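Local structure of 2,3-bisphosphoglycerate-independent phosphoglycerate mutase (Pyrococcus horikoshii, 2ZKT) at residues L12-L23 against P313-A323. The protein probably interconverts 2-phosphoglycerate and 3-phosphoglycerate, a glycolytic isomerisation, as a metal-binding phosphoglycerate mutase that needs no 2,3-bisphosphoglycerate. Sequence-based numbering, arbitrary orientation.
Sequences LDGLGDRPIKEL and PKLKAELIERA. With ZN (zinc ion), chain G.
In this alkaline phosphatase-like metalloenzyme fold, the loop that leaves the central strand 6-12 carries a zinc ligand and then runs along helix 313-331, where Lys316 clamps it. The loop starts with a type II turn from Leu12 to Leu15; Asp13 in this turn binds zinc through OD1 at 2.3 Å, a site completed by Ser60, Asp346 and His347. Lys316 reaches from the helix to the loop with CG anti to its own N (chi1 -179°) and the rest of its chain extended, which carries NZ to the helix-facing side of the turn. There NZ donates to Gly14 O at 2.8 Å, almost in line with the carbonyl bond (167°), and weakly to Gly16 O. It also forms a buried salt bridge with Asp17 OD2 at 2.7 Å, approaching on the anti side and 24° out of the carboxylate plane. The other oxygen, OD1, accepts from Arg18 N and Cys351 N, which fixes the rotation of the carboxylate. A methionine in place of Lys316 would probably leave the Asp17 charge without its mate and the carbonyls of Gly14 and Gly16 without this donor. Apolar pairs flank the clamp: toward the strand, Leu12 CD2 lies 4.0 Å from Ala323 CB, and Leu15 CD1 meets Ile320 CD1 at 3.7 Å, the two side chains crossing at about a right angle. At the helix start, the Pro313 ring packs against Ile20, with CG2 of the isoleucine 3.9 Å from Pro313 CB.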
loop_
_atom_site.group_PDB
_atom_site.type_symbol
_atom_site.label_atom_id
_atom_site.label_comp_id
_atom_site.label_asym_id
_atom_site.label_seq_id
_atom_site.Cartn_x
_atom_site.Cartn_y
_atom_site.Cartn_z
ATOM N N LEU B 12 -1.384 -6.315 14.326
ATOM C CA LEU B 12 -1.466 -6.902 12.999
ATOM C C LEU B 12 -0.490 -8.080 13.046
ATOM O O LEU B 12 0.700 -7.930 12.778
ATOM C CB LEU B 12 -1.045 -5.879 11.941
ATOM C CG LEU B 12 -1.804 -4.545 12.034
ATOM C CD1 LEU B 12 -1.491 -3.732 10.800
ATOM C CD2 LEU B 12 -3.308 -4.783 12.141
ATOM N N ASP B 13 -1.021 -9.243 13.425
ATOM C CA ASP B 13 -0.260 -10.483 13.575
ATOM C C ASP B 13 0.795 -10.716 12.484
ATOM O O ASP B 13 0.503 -10.642 11.285
ATOM C CB ASP B 13 -1.247 -11.661 13.632
ATOM C CG ASP B 13 -0.768 -12.790 14.527
ATOM O OD1 ASP B 13 0.129 -13.550 14.094
ATOM O OD2 ASP B 13 -1.280 -12.905 15.675
ATOM N N GLY B 14 2.026 -10.989 12.920
ATOM C CA GLY B 14 3.121 -11.243 11.989
ATOM C C GLY B 14 3.464 -10.089 11.053
ATOM O O GLY B 14 4.055 -10.298 9.994
ATOM N N LEU B 15 3.116 -8.867 11.454
ATOM C CA LEU B 15 3.376 -7.677 10.640
ATOM C C LEU B 15 4.798 -7.554 10.082
ATOM O O LEU B 15 4.993 -7.402 8.869
ATOM C CB LEU B 15 3.047 -6.420 11.451
ATOM C CG LEU B 15 3.122 -5.093 10.694
ATOM C CD1 LEU B 15 2.207 -5.131 9.467
ATOM C CD2 LEU B 15 2.707 -3.971 11.645
ATOM N N GLY B 16 5.792 -7.619 10.964
ATOM C CA GLY B 16 7.178 -7.488 10.527
ATOM C C GLY B 16 7.632 -8.452 9.442
ATOM O O GLY B 16 7.206 -9.613 9.404
ATOM N N ASP B 17 8.523 -7.981 8.569
ATOM C CA ASP B 17 9.027 -8.818 7.493
ATOM C C ASP B 17 10.449 -8.404 7.111
ATOM O O ASP B 17 11.079 -7.588 7.788
ATOM C CB ASP B 17 8.088 -8.694 6.283
ATOM C CG ASP B 17 7.962 -10.000 5.500
ATOM O OD1 ASP B 17 8.977 -10.469 4.927
ATOM O OD2 ASP B 17 6.836 -10.561 5.466
ATOM N N ARG B 18 10.964 -8.980 6.028
ATOM C CA ARG B 18 12.299 -8.641 5.544
ATOM C C ARG B 18 12.161 -8.106 4.113
ATOM O O ARG B 18 11.149 -8.347 3.447
ATOM C CB ARG B 18 13.209 -9.878 5.581
ATOM C CG ARG B 18 13.476 -10.378 7.000
ATOM C CD ARG B 18 14.248 -11.694 7.027
ATOM N NE ARG B 18 14.486 -12.113 8.406
ATOM C CZ ARG B 18 15.070 -13.254 8.772
ATOM N NH1 ARG B 18 15.490 -14.131 7.856
ATOM N NH2 ARG B 18 15.255 -13.516 10.066
ATOM N N PRO B 19 13.169 -7.359 3.630
ATOM C CA PRO B 19 13.102 -6.812 2.263
ATOM C C PRO B 19 12.716 -7.907 1.259
ATOM O O PRO B 19 13.273 -9.013 1.302
ATOM C CB PRO B 19 14.524 -6.289 2.027
ATOM C CG PRO B 19 14.972 -5.887 3.417
ATOM C CD PRO B 19 14.465 -7.047 4.268
ATOM N N ILE B 20 11.752 -7.613 0.380
ATOM C CA ILE B 20 11.314 -8.578 -0.635
ATOM C C ILE B 20 11.740 -8.056 -2.010
ATOM O O ILE B 20 11.401 -6.928 -2.390
ATOM C CB ILE B 20 9.769 -8.753 -0.665
ATOM C CG1 ILE B 20 9.239 -9.103 0.732
ATOM C CG2 ILE B 20 9.396 -9.854 -1.687
ATOM C CD1 ILE B 20 9.553 -10.506 1.185
ATOM N N LYS B 21 12.468 -8.886 -2.758
ATOM C CA LYS B 21 12.956 -8.500 -4.081
ATOM C C LYS B 21 11.827 -8.153 -5.056
ATOM O O LYS B 21 11.907 -7.143 -5.773
ATOM C CB LYS B 21 13.836 -9.617 -4.669
ATOM C CG LYS B 21 14.557 -9.217 -5.953
ATOM C CD LYS B 21 15.575 -10.272 -6.381
ATOM C CE LYS B 21 16.287 -9.882 -7.678
ATOM N NZ LYS B 21 15.385 -9.940 -8.872
ATOM N N GLU B 22 10.766 -8.965 -5.073
ATOM C CA GLU B 22 9.651 -8.701 -5.982
ATOM C C GLU B 22 8.896 -7.419 -5.604
ATOM O O GLU B 22 8.045 -6.935 -6.362
ATOM C CB GLU B 22 8.695 -9.913 -6.044
ATOM C CG GLU B 22 7.877 -10.193 -4.793
ATOM C CD GLU B 22 7.100 -11.512 -4.880
ATOM O OE1 GLU B 22 7.747 -12.590 -4.908
ATOM O OE2 GLU B 22 5.847 -11.476 -4.922
ATOM N N LEU B 23 9.208 -6.859 -4.434
ATOM C CA LEU B 23 8.564 -5.618 -4.017
ATOM C C LEU B 23 9.583 -4.481 -4.068
ATOM O O LEU B 23 9.471 -3.495 -3.333
ATOM C CB LEU B 23 7.992 -5.741 -2.603
ATOM C CG LEU B 23 7.010 -6.896 -2.362
ATOM C CD1 LEU B 23 6.509 -6.811 -0.918
ATOM C CD2 LEU B 23 5.842 -6.835 -3.349
ATOM N N PRO B 313 4.147 -12.530 -0.288
ATOM C CA PRO B 313 4.418 -11.097 -0.081
ATOM C C PRO B 313 3.313 -10.151 -0.547
ATOM O O PRO B 313 2.895 -9.250 0.191
ATOM C CB PRO B 313 5.720 -10.875 -0.865
ATOM C CG PRO B 313 6.406 -12.181 -0.730
ATOM C CD PRO B 313 5.284 -13.168 -0.984
ATOM N N LYS B 314 2.858 -10.355 -1.783
ATOM C CA LYS B 314 1.808 -9.518 -2.364
ATOM C C LYS B 314 0.519 -9.692 -1.557
ATOM O O LYS B 314 -0.141 -8.714 -1.188
ATOM C CB LYS B 314 1.568 -9.926 -3.821
ATOM C CG LYS B 314 2.788 -9.808 -4.736
ATOM C CD LYS B 314 2.784 -8.491 -5.506
ATOM C CE LYS B 314 3.809 -8.511 -6.639
ATOM N NZ LYS B 314 3.755 -7.260 -7.452
ATOM N N LEU B 315 0.162 -10.949 -1.288
ATOM C CA LEU B 315 -1.046 -11.240 -0.524
ATOM C C LEU B 315 -0.966 -10.579 0.849
ATOM O O LEU B 315 -1.931 -9.940 1.293
ATOM C CB LEU B 315 -1.222 -12.758 -0.354
ATOM C CG LEU B 315 -2.396 -13.175 0.547
ATOM C CD1 LEU B 315 -3.684 -12.531 0.030
ATOM C CD2 LEU B 315 -2.526 -14.699 0.577
ATOM N N LYS B 316 0.181 -10.733 1.519
ATOM C CA LYS B 316 0.369 -10.139 2.845
ATOM C C LYS B 316 0.199 -8.623 2.741
ATOM O O LYS B 316 -0.493 -8.014 3.557
ATOM C CB LYS B 316 1.757 -10.486 3.408
ATOM C CG LYS B 316 2.028 -9.928 4.806
ATOM C CD LYS B 316 3.345 -10.491 5.367
ATOM C CE LYS B 316 3.683 -9.903 6.734
ATOM N NZ LYS B 316 4.884 -10.556 7.328
ATOM N N ALA B 317 0.821 -8.023 1.723
ATOM C CA ALA B 317 0.710 -6.579 1.519
ATOM C C ALA B 317 -0.769 -6.227 1.284
ATOM O O ALA B 317 -1.274 -5.226 1.804
ATOM C CB ALA B 317 1.566 -6.138 0.312
ATOM N N GLU B 318 -1.457 -7.063 0.505
ATOM C CA GLU B 318 -2.877 -6.854 0.210
ATOM C C GLU B 318 -3.682 -6.875 1.529
ATOM O O GLU B 318 -4.586 -6.054 1.741
ATOM C CB GLU B 318 -3.369 -7.962 -0.745
ATOM C CG GLU B 318 -4.672 -7.661 -1.488
ATOM C CD GLU B 318 -5.902 -7.708 -0.590
ATOM O OE1 GLU B 318 -6.169 -8.779 0.010
ATOM O OE2 GLU B 318 -6.603 -6.672 -0.491
ATOM N N LEU B 319 -3.338 -7.809 2.419
ATOM C CA LEU B 319 -4.021 -7.906 3.703
ATOM C C LEU B 319 -3.704 -6.725 4.630
ATOM O O LEU B 319 -4.552 -6.266 5.393
ATOM C CB LEU B 319 -3.617 -9.221 4.365
ATOM C CG LEU B 319 -4.233 -10.417 3.628
ATOM C CD1 LEU B 319 -3.639 -11.757 4.066
ATOM C CD2 LEU B 319 -5.748 -10.520 3.821
ATOM N N ILE B 320 -2.424 -6.257 4.587
ATOM C CA ILE B 320 -2.097 -5.084 5.398
ATOM C C ILE B 320 -2.921 -3.876 4.944
ATOM O O ILE B 320 -3.231 -2.969 5.712
ATOM C CB ILE B 320 -0.580 -4.776 5.315
ATOM C CG1 ILE B 320 0.238 -5.886 6.009
ATOM C CG2 ILE B 320 -0.274 -3.449 6.046
ATOM C CD1 ILE B 320 1.762 -5.716 5.837
ATOM N N GLU B 321 -3.264 -3.880 3.632
ATOM C CA GLU B 321 -4.094 -2.797 3.099
ATOM C C GLU B 321 -5.534 -2.879 3.625
ATOM O O GLU B 321 -6.183 -1.871 3.867
ATOM C CB GLU B 321 -4.079 -2.853 1.557
ATOM C CG GLU B 321 -2.859 -2.140 0.944
ATOM C CD GLU B 321 -2.914 -2.179 -0.577
ATOM O OE1 GLU B 321 -3.990 -2.037 -1.138
ATOM O OE2 GLU B 321 -1.862 -2.305 -1.195
ATOM N N ARG B 322 -6.044 -4.097 3.804
ATOM C CA ARG B 322 -7.397 -4.257 4.335
ATOM C C ARG B 322 -7.391 -3.735 5.779
ATOM O O ARG B 322 -8.363 -3.133 6.251
ATOM C CB ARG B 322 -7.823 -5.736 4.272
ATOM C CG ARG B 322 -8.146 -6.193 2.845
ATOM C CD ARG B 322 -8.401 -7.694 2.735
ATOM N NE ARG B 322 -9.396 -8.164 3.702
ATOM C CZ ARG B 322 -9.661 -9.453 3.923
ATOM N NH1 ARG B 322 -9.004 -10.390 3.236
ATOM N NH2 ARG B 322 -10.563 -9.807 4.837
ATOM N N ALA B 323 -6.276 -3.959 6.478
ATOM C CA ALA B 323 -6.142 -3.484 7.850
ATOM C C ALA B 323 -6.129 -1.950 7.848
ATOM O O ALA B 323 -6.752 -1.317 8.713
ATOM C CB ALA B 323 -4.838 -4.036 8.484
HETATM ZN ZN ZN G . 1.023 -14.175 16.087
#